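Restriction endonuclease PacI (Pseudomonas alcaligenes, PDB 3M7K) cleaves double-stranded DNA at a rare eight-base-pair target site, as a homodimeric restriction endonuclease with a beta-beta-alpha-metal (HNH) active site. Local coordinates at residues 15-20 against 85-90; 76-81 against 109-114; 4-9 against 25-30. One frame throughout, in Å; residues are numbered along the deposited sequence.

Overall arrangement
From the N terminus, contact 3 closes first: the knuckle 4-9, between strands 2-3 and 10-11, meets the start of helix 25-40 round a zinc ion. Contact 1 begins within that loop, at 15-20, and ends far along the chain at 85-90, so contacts 3 and 1 cross; Glu15 O and Lys25 N link them. Contact 2 opens at 76-81, before contact 1 has closed, and ends on helix 110-116, crossing contact 1 in turn; Ile86 N and Arg78 O join these two. Contacts 3 and 2 follow in series, their nearest atoms about 8 Å apart. Contact 1 thus bridges the N-terminal zinc module and the beta-beta-alpha-metal region.

Contact 1: 15-20 against 85-90; sequences EFYAGS and HIQCLG. With nucleotides of chain C.
Gln87 reaches across to the backbone of Ala18 and the ring of Tyr17. Gln87 CB lies 4.0 Å from Tyr17 CD2. CG stands anti to the carbonyl carbon (chi1 -61°) and is centred over a face of the His85 ring. CD meets the edge of the Tyr17 ring in its plane, with ring and amide planes 81° apart. At the tip, Gln87 OE1 accepts from Ala18 N at 2.7 Å, a nearly straight bond (168°) lying in the carbonyl plane of the amide. Gln87 NE2 donates to His85 O at 2.9 Å and to OP1 of nucleotide DG4 of chain C at 3.0 Å, so three bonds fix the rotation of the amide. Here two irregular loops, one from the N-terminal zinc module and one leading into strand 90-93 of the HNH core, grip one DNA backbone together. Gln87 N donates to OP1 of nucleotide DA3 of chain C, and Tyr17 OH donates to OP2 of the same phosphate at 2.7 Å. The sugar of DA3 lies over one face of the tyrosine ring. Cys88 SG sits 3.7 Å from Tyr17 OH, and helix 25-40 touches both side chains through Lys25.

Contact 2: 76-81 against 109-114; sequences LHRTNP and CFICNR. With ZN (zinc ion), chain D; MG (magnesium ion), chain F; nucleotides of chain B; nucleotides of chain C.
The helix of the beta-beta-alpha-metal motif of HNH nucleases, 110-116, packs here against loop 76-81 through Phe110, Ile111 and Arg114. Ile111 CD1 touches Leu76 CD1 and also meets Arg78, 3.8 Å from its CD; both side chains cross the isoleucine at about a right angle. Ile119 of the second subunit packs on Arg78 and Ile111. Further along, Pro81 CD lies 4.3 Å from Phe110 CE2, while Pro81 CG meets Arg114 NH2 tip to tip. The Arg114 guanidinium is sandwiched: Phe110 CE2 lies over the centre of one face, and N7 of nucleotide DA8 of chain B over the other, 3.3 Å above the plane. Arg114 NE donates to O2 of a thymine base. Two waters in the guanidinium plane connect NH2 and NH1 to Thr79 O. The opposite face of the Phe110 ring carries C5' of nucleotide DA2 of chain C. Cys109 N-caps the helix, its SG accepting from Cys112 N at 3.4 Å, and both thiolates bind a zinc ion with Cys63 and Cys66. One residue on, Asn113 OD1 binds the magnesium ion at 2.3 Å; Asp92, a DNA phosphate and waters 3 and 4 also bind it, and water 3 donates to Asn113 O at 2.8 Å.

Contact 3: 4-9 against 25-30; sequences CPRCQR and KGCMTW. With ZN (zinc ion), chain E; PT (platinum (II) ion), chain G; nucleotides of chain B; nucleotides of chain C.
Cys27 SG faces Arg6 and Cys7 of the loop 4-9, with Arg6 CG and Cys7 CB each 3.4 Å away. That sulfur stands anti to the carbonyl carbon (chi1 -76°) and, from the first turn of helix 25-40, binds the zinc ion at 2.3 Å. Cys4 and Cys7 bind the same ion, and Cys24 completes a four-cysteine site of two CxxC pairs, one on the knuckle, the other leading into the helix. Cys4 SG accepts from Arg6 N at 3.5 Å. Arg6 lays CB and CG against the Cys27 sulfur, then bends at chi2 and chi3; Arg6 CD passes 3.1 Å from OP2 of nucleotide DA2 of chain B. The sugar of that nucleotide lies over one face of the guanidinium, offset toward the rim, and NH1 makes a salt bridge to a DNA phosphate. Arg9 folds back on the knuckle: Arg9 NE donates to Cys7 SG at 3.1 Å, nearly straight (170°) and in the guanidinium plane, while Arg9 N gives the same sulfur a second bond. These N-H groups would help offset the negative charge of the thiolate. Arg9 NH2 comes within 4.2 Å of Gly26 CA, where the helix has no side chain.

Contact 1: 15-20 against 85-90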
# COMPACT_ATOMS: atom_id res chain seq x y z
N GLU A 15 4.40 -25.51 -10.27
CA GLU A 15 3.09 -25.44 -9.62
C GLU A 15 3.21 -25.79 -8.12
O GLU A 15 2.23 -25.75 -7.38
CB GLU A 15 2.09 -26.35 -10.34
CG GLU A 15 0.65 -25.86 -10.27
CD GLU A 15 0.44 -24.51 -10.91
OE1 GLU A 15 -0.44 -23.76 -10.44
OE2 GLU A 15 1.14 -24.18 -11.89
N PHE A 16 4.44 -26.09 -7.68
CA PHE A 16 4.72 -26.37 -6.27
C PHE A 16 5.61 -25.32 -5.59
O PHE A 16 6.31 -24.57 -6.27
CB PHE A 16 5.35 -27.78 -6.15
CG PHE A 16 4.41 -28.90 -6.54
CD1 PHE A 16 4.43 -29.43 -7.84
CD2 PHE A 16 3.50 -29.40 -5.63
CE1 PHE A 16 3.55 -30.45 -8.21
CE2 PHE A 16 2.61 -30.42 -5.99
CZ PHE A 16 2.64 -30.95 -7.28
N TYR A 17 5.60 -25.29 -4.26
CA TYR A 17 6.44 -24.37 -3.48
C TYR A 17 7.88 -24.86 -3.30
O TYR A 17 8.13 -26.05 -3.36
CB TYR A 17 5.84 -24.15 -2.10
CG TYR A 17 4.53 -23.39 -2.11
CD1 TYR A 17 3.33 -24.05 -1.83
CD2 TYR A 17 4.49 -22.02 -2.39
CE1 TYR A 17 2.12 -23.36 -1.82
CE2 TYR A 17 3.27 -21.31 -2.39
CZ TYR A 17 2.10 -22.00 -2.10
OH TYR A 17 0.91 -21.34 -2.08
N ALA A 18 8.81 -23.94 -3.05
CA ALA A 18 10.22 -24.32 -2.87
C ALA A 18 10.52 -24.78 -1.43
O ALA A 18 11.55 -25.41 -1.18
CB ALA A 18 11.14 -23.16 -3.28
N GLY A 19 9.61 -24.48 -0.51
CA GLY A 19 9.77 -24.90 0.89
C GLY A 19 9.24 -26.30 1.16
O GLY A 19 9.10 -27.11 0.24
N SER A 20 8.92 -26.57 2.43
CA SER A 20 8.49 -27.90 2.86
C SER A 20 6.99 -28.24 2.65
O SER A 20 6.53 -29.29 3.11
CB SER A 20 8.89 -28.13 4.32
OG SER A 20 8.29 -27.16 5.16
N HIS A 85 8.60 -16.56 2.08
CA HIS A 85 8.76 -16.10 0.69
C HIS A 85 7.52 -16.41 -0.14
O HIS A 85 7.13 -17.58 -0.26
CB HIS A 85 9.99 -16.79 0.08
CG HIS A 85 10.23 -16.48 -1.36
ND1 HIS A 85 10.97 -17.31 -2.19
CD2 HIS A 85 9.85 -15.44 -2.13
CE1 HIS A 85 11.03 -16.79 -3.40
NE2 HIS A 85 10.33 -15.66 -3.40
N ILE A 86 6.90 -15.36 -0.70
CA ILE A 86 5.69 -15.50 -1.54
C ILE A 86 6.08 -15.97 -2.94
O ILE A 86 6.98 -15.40 -3.55
CB ILE A 86 4.92 -14.17 -1.62
CG1 ILE A 86 4.55 -13.71 -0.20
CG2 ILE A 86 3.70 -14.27 -2.58
CD1 ILE A 86 3.94 -12.34 -0.10
N GLN A 87 5.41 -17.01 -3.43
CA GLN A 87 5.83 -17.71 -4.64
C GLN A 87 4.69 -17.87 -5.63
O GLN A 87 4.85 -18.48 -6.69
CB GLN A 87 6.41 -19.07 -4.27
CG GLN A 87 7.63 -18.98 -3.38
CD GLN A 87 7.89 -20.28 -2.62
OE1 GLN A 87 8.09 -21.33 -3.23
NE2 GLN A 87 7.88 -20.20 -1.28
N CYS A 88 3.53 -17.33 -5.28
CA CYS A 88 2.41 -17.34 -6.18
C CYS A 88 1.60 -16.04 -6.13
O CYS A 88 1.73 -15.23 -5.18
CB CYS A 88 1.50 -18.54 -5.91
SG CYS A 88 0.62 -18.44 -4.36
N LEU A 89 0.79 -15.84 -7.16
CA LEU A 89 -0.08 -14.67 -7.26
C LEU A 89 -1.41 -14.96 -6.61
O LEU A 89 -1.87 -16.10 -6.61
CB LEU A 89 -0.28 -14.29 -8.72
CG LEU A 89 1.02 -13.99 -9.47
CD1 LEU A 89 0.68 -13.53 -10.85
CD2 LEU A 89 1.89 -12.95 -8.76
N GLY A 90 -2.01 -13.91 -6.04
CA GLY A 90 -3.25 -14.08 -5.30
C GLY A 90 -4.45 -13.54 -6.04
O GLY A 90 -4.40 -13.27 -7.24
P DA C 3 2.32 -18.07 -0.86
OP1 DA C 3 3.23 -17.63 -1.96
OP2 DA C 3 1.07 -18.80 -1.20
O5' DA C 3 3.10 -18.97 0.17
C5' DA C 3 4.50 -18.86 0.35
C4' DA C 3 4.94 -19.73 1.53
O4' DA C 3 4.05 -19.50 2.64
C3' DA C 3 4.90 -21.25 1.33
O3' DA C 3 5.82 -21.85 2.23
C2' DA C 3 3.48 -21.61 1.75
C1' DA C 3 3.29 -20.66 2.94
N9 DA C 3 1.90 -20.25 3.18
C8 DA C 3 0.91 -20.06 2.26
N7 DA C 3 -0.23 -19.67 2.79
C5 DA C 3 0.04 -19.62 4.16
C6 DA C 3 -0.73 -19.27 5.29
N6 DA C 3 -2.02 -18.90 5.24
N1 DA C 3 -0.13 -19.30 6.50
C2 DA C 3 1.15 -19.66 6.59
N3 DA C 3 1.98 -20.00 5.61
C4 DA C 3 1.36 -19.96 4.40
P DG C 4 6.87 -22.97 1.76
OP1 DG C 4 7.83 -22.38 0.81
OP2 DG C 4 6.09 -24.13 1.30
O5' DG C 4 7.60 -23.41 3.11
C5' DG C 4 7.79 -22.46 4.13
C4' DG C 4 6.89 -22.72 5.33
O4' DG C 4 5.50 -22.77 4.97
C3' DG C 4 7.11 -24.05 6.04
O3' DG C 4 7.95 -23.80 7.15
C2' DG C 4 5.70 -24.50 6.47
C1' DG C 4 4.88 -23.27 6.13
N9 DG C 4 3.47 -23.41 5.83
C8 DG C 4 2.87 -23.84 4.66
N7 DG C 4 1.57 -23.81 4.71
C5 DG C 4 1.29 -23.34 5.98
C6 DG C 4 0.06 -23.10 6.61
O6 DG C 4 -1.07 -23.24 6.15
N1 DG C 4 0.22 -22.61 7.91
C2 DG C 4 1.43 -22.39 8.53
N2 DG C 4 1.41 -21.91 9.78
N3 DG C 4 2.60 -22.61 7.94
C4 DG C 4 2.45 -23.09 6.68
P DA C 2 -2.27 -13.40 -1.55
OP1 DA C 2 -1.40 -12.75 -2.55
OP2 DA C 2 -3.27 -14.40 -2.00
O5' DA C 2 -1.42 -14.07 -0.38
C5' DA C 2 -0.04 -13.66 -0.17
C4' DA C 2 0.75 -14.75 0.52
O4' DA C 2 0.25 -14.94 1.87
C3' DA C 2 0.69 -16.14 -0.10
O3' DA C 2 1.98 -16.80 0.06
C2' DA C 2 -0.43 -16.87 0.66
C1' DA C 2 -0.33 -16.23 2.05
N9 DA C 2 -1.60 -15.98 2.74
C8 DA C 2 -2.89 -16.04 2.26
N7 DA C 2 -3.82 -15.74 3.15
C5 DA C 2 -3.08 -15.45 4.28
C6 DA C 2 -3.46 -15.03 5.58
N6 DA C 2 -4.74 -14.85 5.93
N1 DA C 2 -2.48 -14.81 6.50
C2 DA C 2 -1.20 -15.01 6.13
N3 DA C 2 -0.72 -15.39 4.93
C4 DA C 2 -1.73 -15.59 4.05

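Contact 2: 76-81 against 109-114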
# COMPACT_ATOMS: atom_id res chain seq x y z
N LEU A 76 11.09 -11.13 -6.53
CA LEU A 76 11.12 -9.98 -5.64
C LEU A 76 11.39 -10.38 -4.19
O LEU A 76 11.73 -9.53 -3.37
CB LEU A 76 9.80 -9.18 -5.73
CG LEU A 76 9.60 -8.40 -7.04
CD1 LEU A 76 8.23 -7.77 -7.08
CD2 LEU A 76 10.68 -7.34 -7.17
N HIS A 77 11.19 -11.66 -3.87
CA HIS A 77 11.37 -12.16 -2.50
C HIS A 77 10.59 -11.39 -1.45
O HIS A 77 11.11 -11.02 -0.42
CB HIS A 77 12.85 -12.23 -2.15
CG HIS A 77 13.58 -13.13 -3.07
ND1 HIS A 77 13.49 -14.50 -2.97
CD2 HIS A 77 14.31 -12.88 -4.18
CE1 HIS A 77 14.17 -15.06 -3.95
NE2 HIS A 77 14.69 -14.09 -4.70
N ARG A 78 9.31 -11.18 -1.74
CA ARG A 78 8.39 -10.57 -0.80
C ARG A 78 8.02 -11.61 0.24
O ARG A 78 8.01 -12.80 -0.07
CB ARG A 78 7.13 -10.14 -1.55
CG ARG A 78 7.39 -9.18 -2.71
CD ARG A 78 8.17 -7.96 -2.22
NE ARG A 78 7.42 -7.26 -1.19
CZ ARG A 78 7.89 -6.30 -0.40
NH1 ARG A 78 7.09 -5.75 0.51
NH2 ARG A 78 9.14 -5.90 -0.52
N THR A 79 7.72 -11.18 1.47
CA THR A 79 7.31 -12.11 2.50
C THR A 79 5.85 -11.96 2.87
O THR A 79 5.31 -10.85 2.84
CB THR A 79 8.20 -12.03 3.79
OG1 THR A 79 8.21 -10.70 4.27
CG2 THR A 79 9.63 -12.47 3.50
N ASN A 80 5.21 -13.08 3.19
CA ASN A 80 3.83 -13.04 3.68
C ASN A 80 3.74 -12.74 5.19
O ASN A 80 4.78 -12.64 5.84
CB ASN A 80 3.04 -14.29 3.24
CG ASN A 80 3.53 -15.58 3.86
OD1 ASN A 80 4.07 -15.62 4.98
ND2 ASN A 80 3.29 -16.68 3.13
N PRO A 81 2.53 -12.59 5.76
CA PRO A 81 2.46 -12.16 7.16
C PRO A 81 3.06 -13.15 8.18
O PRO A 81 3.38 -12.74 9.30
CB PRO A 81 0.96 -11.97 7.39
CG PRO A 81 0.43 -11.57 6.03
CD PRO A 81 1.20 -12.50 5.11
N CYS A 109 -0.85 -9.66 -7.81
CA CYS A 109 0.30 -9.93 -6.96
C CYS A 109 0.04 -9.26 -5.62
O CYS A 109 -0.80 -8.34 -5.51
CB CYS A 109 1.62 -9.39 -7.59
SG CYS A 109 1.86 -7.55 -7.55
N PHE A 110 0.71 -9.73 -4.58
CA PHE A 110 0.44 -9.23 -3.22
C PHE A 110 0.79 -7.75 -3.06
O PHE A 110 0.19 -7.05 -2.21
CB PHE A 110 1.18 -10.08 -2.19
CG PHE A 110 0.65 -9.97 -0.78
CD1 PHE A 110 -0.72 -9.85 -0.53
CD2 PHE A 110 1.52 -10.02 0.31
CE1 PHE A 110 -1.22 -9.75 0.76
CE2 PHE A 110 1.04 -9.97 1.64
CZ PHE A 110 -0.34 -9.83 1.86
N ILE A 111 1.73 -7.26 -3.86
CA ILE A 111 2.05 -5.82 -3.83
C ILE A 111 0.85 -5.00 -4.32
O ILE A 111 0.42 -4.07 -3.63
CB ILE A 111 3.37 -5.48 -4.59
CG1 ILE A 111 4.58 -5.96 -3.77
CG2 ILE A 111 3.47 -3.97 -4.88
CD1 ILE A 111 5.98 -5.80 -4.44
N CYS A 112 0.30 -5.33 -5.49
CA CYS A 112 -0.82 -4.55 -6.02
C CYS A 112 -2.07 -4.77 -5.17
O CYS A 112 -2.87 -3.85 -4.97
CB CYS A 112 -1.13 -4.95 -7.47
SG CYS A 112 0.14 -4.38 -8.61
N ASN A 113 -2.26 -5.99 -4.68
CA ASN A 113 -3.44 -6.27 -3.86
C ASN A 113 -3.45 -5.36 -2.63
O ASN A 113 -4.51 -4.79 -2.27
CB ASN A 113 -3.50 -7.77 -3.45
CG ASN A 113 -4.93 -8.33 -3.51
OD1 ASN A 113 -5.91 -7.58 -3.68
ND2 ASN A 113 -5.06 -9.64 -3.40
N ARG A 114 -2.30 -5.25 -1.95
CA ARG A 114 -2.21 -4.41 -0.74
C ARG A 114 -2.33 -2.93 -1.08
O ARG A 114 -2.95 -2.16 -0.33
CB ARG A 114 -0.91 -4.65 -0.00
CG ARG A 114 -1.00 -5.90 0.87
CD ARG A 114 0.04 -5.79 1.90
NE ARG A 114 -0.06 -6.73 2.99
CZ ARG A 114 1.01 -7.33 3.52
NH1 ARG A 114 2.20 -7.14 2.96
NH2 ARG A 114 0.90 -8.14 4.58
ZN ZN D . 0.95 -6.44 -9.39
MG MG F . -8.09 -7.02 -3.09
P DA B 8 2.31 -6.91 9.79
OP1 DA B 8 3.39 -6.86 10.80
OP2 DA B 8 1.25 -5.87 9.76
O5' DA B 8 2.97 -6.97 8.33
C5' DA B 8 3.90 -8.00 7.97
C4' DA B 8 5.00 -7.37 7.17
O4' DA B 8 4.43 -6.82 5.94
C3' DA B 8 5.71 -6.21 7.85
O3' DA B 8 7.10 -6.35 7.53
C2' DA B 8 5.08 -4.97 7.19
C1' DA B 8 4.80 -5.47 5.79
N9 DA B 8 3.65 -4.81 5.14
C8 DA B 8 2.36 -4.88 5.60
N7 DA B 8 1.50 -4.22 4.84
C5 DA B 8 2.29 -3.69 3.82
C6 DA B 8 1.92 -2.89 2.72
N6 DA B 8 0.64 -2.50 2.49
N1 DA B 8 2.93 -2.51 1.89
C2 DA B 8 4.20 -2.93 2.13
N3 DA B 8 4.64 -3.69 3.16
C4 DA B 8 3.62 -4.04 3.98
P DA C 2 -2.27 -13.40 -1.55
OP1 DA C 2 -1.40 -12.75 -2.55
OP2 DA C 2 -3.27 -14.40 -2.00
O5' DA C 2 -1.42 -14.07 -0.38
C5' DA C 2 -0.04 -13.66 -0.17
C4' DA C 2 0.75 -14.75 0.52
O4' DA C 2 0.25 -14.94 1.87
C3' DA C 2 0.69 -16.14 -0.10
O3' DA C 2 1.98 -16.80 0.06
C2' DA C 2 -0.43 -16.87 0.66
C1' DA C 2 -0.33 -16.23 2.05
N9 DA C 2 -1.60 -15.98 2.74
C8 DA C 2 -2.89 -16.04 2.26
N7 DA C 2 -3.82 -15.74 3.15
C5 DA C 2 -3.08 -15.45 4.28
C6 DA C 2 -3.46 -15.03 5.58
N6 DA C 2 -4.74 -14.85 5.93
N1 DA C 2 -2.48 -14.81 6.50
C2 DA C 2 -1.20 -15.01 6.13
N3 DA C 2 -0.72 -15.39 4.93
C4 DA C 2 -1.73 -15.59 4.05
O HOH W 1 3.50 -9.53 4.89
O HOH W 2 5.24 -8.09 2.63
O HOH W 3 -7.30 -4.81 -2.76
O HOH W 4 -10.32 -6.47 -2.81

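Contact 3: 4-9 against 25-30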
# COMPACT_ATOMS: atom_id res chain seq x y z
N CYS A 4 -0.13 -33.86 -7.17
CA CYS A 4 -0.46 -33.17 -5.90
C CYS A 4 -1.35 -34.07 -5.05
O CYS A 4 -2.40 -34.50 -5.52
CB CYS A 4 -1.15 -31.82 -6.14
SG CYS A 4 -1.76 -30.99 -4.61
N PRO A 5 -0.94 -34.33 -3.79
CA PRO A 5 -1.68 -35.28 -2.96
C PRO A 5 -3.06 -34.75 -2.54
O PRO A 5 -3.88 -35.52 -2.05
CB PRO A 5 -0.77 -35.45 -1.74
CG PRO A 5 -0.02 -34.18 -1.66
CD PRO A 5 0.21 -33.76 -3.07
N ARG A 6 -3.30 -33.46 -2.75
CA ARG A 6 -4.57 -32.85 -2.35
C ARG A 6 -5.61 -32.80 -3.49
O ARG A 6 -6.74 -33.27 -3.31
CB ARG A 6 -4.34 -31.46 -1.73
CG ARG A 6 -5.62 -30.70 -1.43
CD ARG A 6 -6.21 -31.08 -0.09
NE ARG A 6 -6.01 -30.02 0.89
CZ ARG A 6 -6.98 -29.49 1.63
NH1 ARG A 6 -8.23 -29.93 1.52
NH2 ARG A 6 -6.70 -28.52 2.50
N CYS A 7 -5.23 -32.25 -4.65
CA CYS A 7 -6.12 -32.22 -5.82
C CYS A 7 -6.00 -33.45 -6.73
O CYS A 7 -6.89 -33.68 -7.55
CB CYS A 7 -5.92 -30.94 -6.65
SG CYS A 7 -4.27 -30.76 -7.34
N GLN A 8 -4.91 -34.20 -6.60
CA GLN A 8 -4.61 -35.37 -7.44
C GLN A 8 -4.15 -35.03 -8.86
O GLN A 8 -3.99 -35.92 -9.70
CB GLN A 8 -5.78 -36.38 -7.49
CG GLN A 8 -6.32 -36.78 -6.12
CD GLN A 8 -5.38 -37.69 -5.39
OE1 GLN A 8 -5.47 -38.92 -5.51
NE2 GLN A 8 -4.48 -37.12 -4.61
N ARG A 9 -3.93 -33.74 -9.14
CA ARG A 9 -3.50 -33.34 -10.47
C ARG A 9 -2.04 -33.67 -10.73
O ARG A 9 -1.22 -33.62 -9.81
CB ARG A 9 -3.75 -31.85 -10.72
CG ARG A 9 -5.21 -31.46 -10.80
CD ARG A 9 -5.36 -29.97 -11.03
NE ARG A 9 -4.66 -29.18 -10.01
CZ ARG A 9 -4.30 -27.92 -10.16
NH1 ARG A 9 -4.57 -27.29 -11.29
NH2 ARG A 9 -3.65 -27.28 -9.18
N LYS A 25 0.30 -24.97 -5.49
CA LYS A 25 -0.06 -23.56 -5.31
C LYS A 25 -1.59 -23.37 -5.41
O LYS A 25 -2.16 -22.58 -4.68
CB LYS A 25 0.67 -22.66 -6.33
CG LYS A 25 2.21 -22.56 -6.14
CD LYS A 25 2.87 -21.91 -7.36
CE LYS A 25 4.34 -21.56 -7.12
NZ LYS A 25 4.93 -20.90 -8.33
N GLY A 26 -2.23 -24.10 -6.32
CA GLY A 26 -3.69 -24.00 -6.51
C GLY A 26 -4.46 -24.43 -5.27
O GLY A 26 -5.43 -23.76 -4.85
N CYS A 27 -4.02 -25.53 -4.67
CA CYS A 27 -4.67 -26.04 -3.47
C CYS A 27 -4.46 -25.11 -2.28
O CYS A 27 -5.39 -24.84 -1.52
CB CYS A 27 -4.17 -27.45 -3.14
SG CYS A 27 -4.86 -28.79 -4.18
N MET A 28 -3.23 -24.62 -2.11
CA MET A 28 -2.92 -23.70 -1.01
C MET A 28 -3.66 -22.37 -1.22
O MET A 28 -4.22 -21.82 -0.27
CB MET A 28 -1.41 -23.51 -0.87
CG MET A 28 -0.93 -22.49 0.16
SD MET A 28 -0.75 -23.10 1.85
CE MET A 28 -2.46 -23.11 2.42
N THR A 29 -3.69 -21.87 -2.45
CA THR A 29 -4.41 -20.62 -2.71
C THR A 29 -5.92 -20.79 -2.49
O THR A 29 -6.56 -19.93 -1.90
CB THR A 29 -4.07 -20.01 -4.07
OG1 THR A 29 -2.67 -19.76 -4.12
CG2 THR A 29 -4.78 -18.67 -4.24
N TRP A 30 -6.48 -21.92 -2.91
CA TRP A 30 -7.89 -22.20 -2.64
C TRP A 30 -8.21 -22.26 -1.15
O TRP A 30 -9.22 -21.70 -0.70
CB TRP A 30 -8.37 -23.49 -3.33
CG TRP A 30 -9.75 -23.92 -2.86
CD1 TRP A 30 -10.05 -25.01 -2.09
CD2 TRP A 30 -11.00 -23.26 -3.11
NE1 TRP A 30 -11.41 -25.08 -1.86
CE2 TRP A 30 -12.01 -24.02 -2.48
CE3 TRP A 30 -11.36 -22.10 -3.82
CZ2 TRP A 30 -13.37 -23.66 -2.52
CZ3 TRP A 30 -12.71 -21.75 -3.88
CH2 TRP A 30 -13.70 -22.53 -3.24
ZN ZN E . -3.16 -29.47 -5.57
PT PT G . 0.08 -24.97 2.35
P DA B 2 -6.26 -34.25 2.08
OP1 DA B 2 -7.51 -34.35 1.29
OP2 DA B 2 -5.13 -33.44 1.57
O5' DA B 2 -6.61 -33.74 3.56
C5' DA B 2 -7.77 -34.21 4.26
C4' DA B 2 -8.21 -33.23 5.35
O4' DA B 2 -7.25 -33.19 6.44
C3' DA B 2 -8.38 -31.78 4.91
O3' DA B 2 -9.53 -31.21 5.55
C2' DA B 2 -7.07 -31.12 5.35
C1' DA B 2 -6.78 -31.87 6.65
N9 DA B 2 -5.37 -31.99 7.03
C8 DA B 2 -4.32 -32.40 6.24
N7 DA B 2 -3.16 -32.43 6.87
C5 DA B 2 -3.48 -32.02 8.15
C6 DA B 2 -2.69 -31.85 9.31
N6 DA B 2 -1.37 -32.08 9.29
N1 DA B 2 -3.30 -31.43 10.46
C2 DA B 2 -4.63 -31.20 10.44
N3 DA B 2 -5.48 -31.33 9.40
C4 DA B 2 -4.84 -31.74 8.28
P DA C 3 2.32 -18.07 -0.86
OP1 DA C 3 3.23 -17.63 -1.96
OP2 DA C 3 1.07 -18.80 -1.20
O5' DA C 3 3.10 -18.97 0.17
C5' DA C 3 4.50 -18.86 0.35
C4' DA C 3 4.94 -19.73 1.53
O4' DA C 3 4.05 -19.50 2.64
C3' DA C 3 4.90 -21.25 1.33
O3' DA C 3 5.82 -21.85 2.23
C2' DA C 3 3.48 -21.61 1.75
C1' DA C 3 3.29 -20.66 2.94
N9 DA C 3 1.90 -20.25 3.18
C8 DA C 3 0.91 -20.06 2.26
N7 DA C 3 -0.23 -19.67 2.79
C5 DA C 3 0.04 -19.62 4.16
C6 DA C 3 -0.73 -19.27 5.29
N6 DA C 3 -2.02 -18.90 5.24
N1 DA C 3 -0.13 -19.30 6.50
C2 DA C 3 1.15 -19.66 6.59
N3 DA C 3 1.98 -20.00 5.61
C4 DA C 3 1.36 -19.96 4.40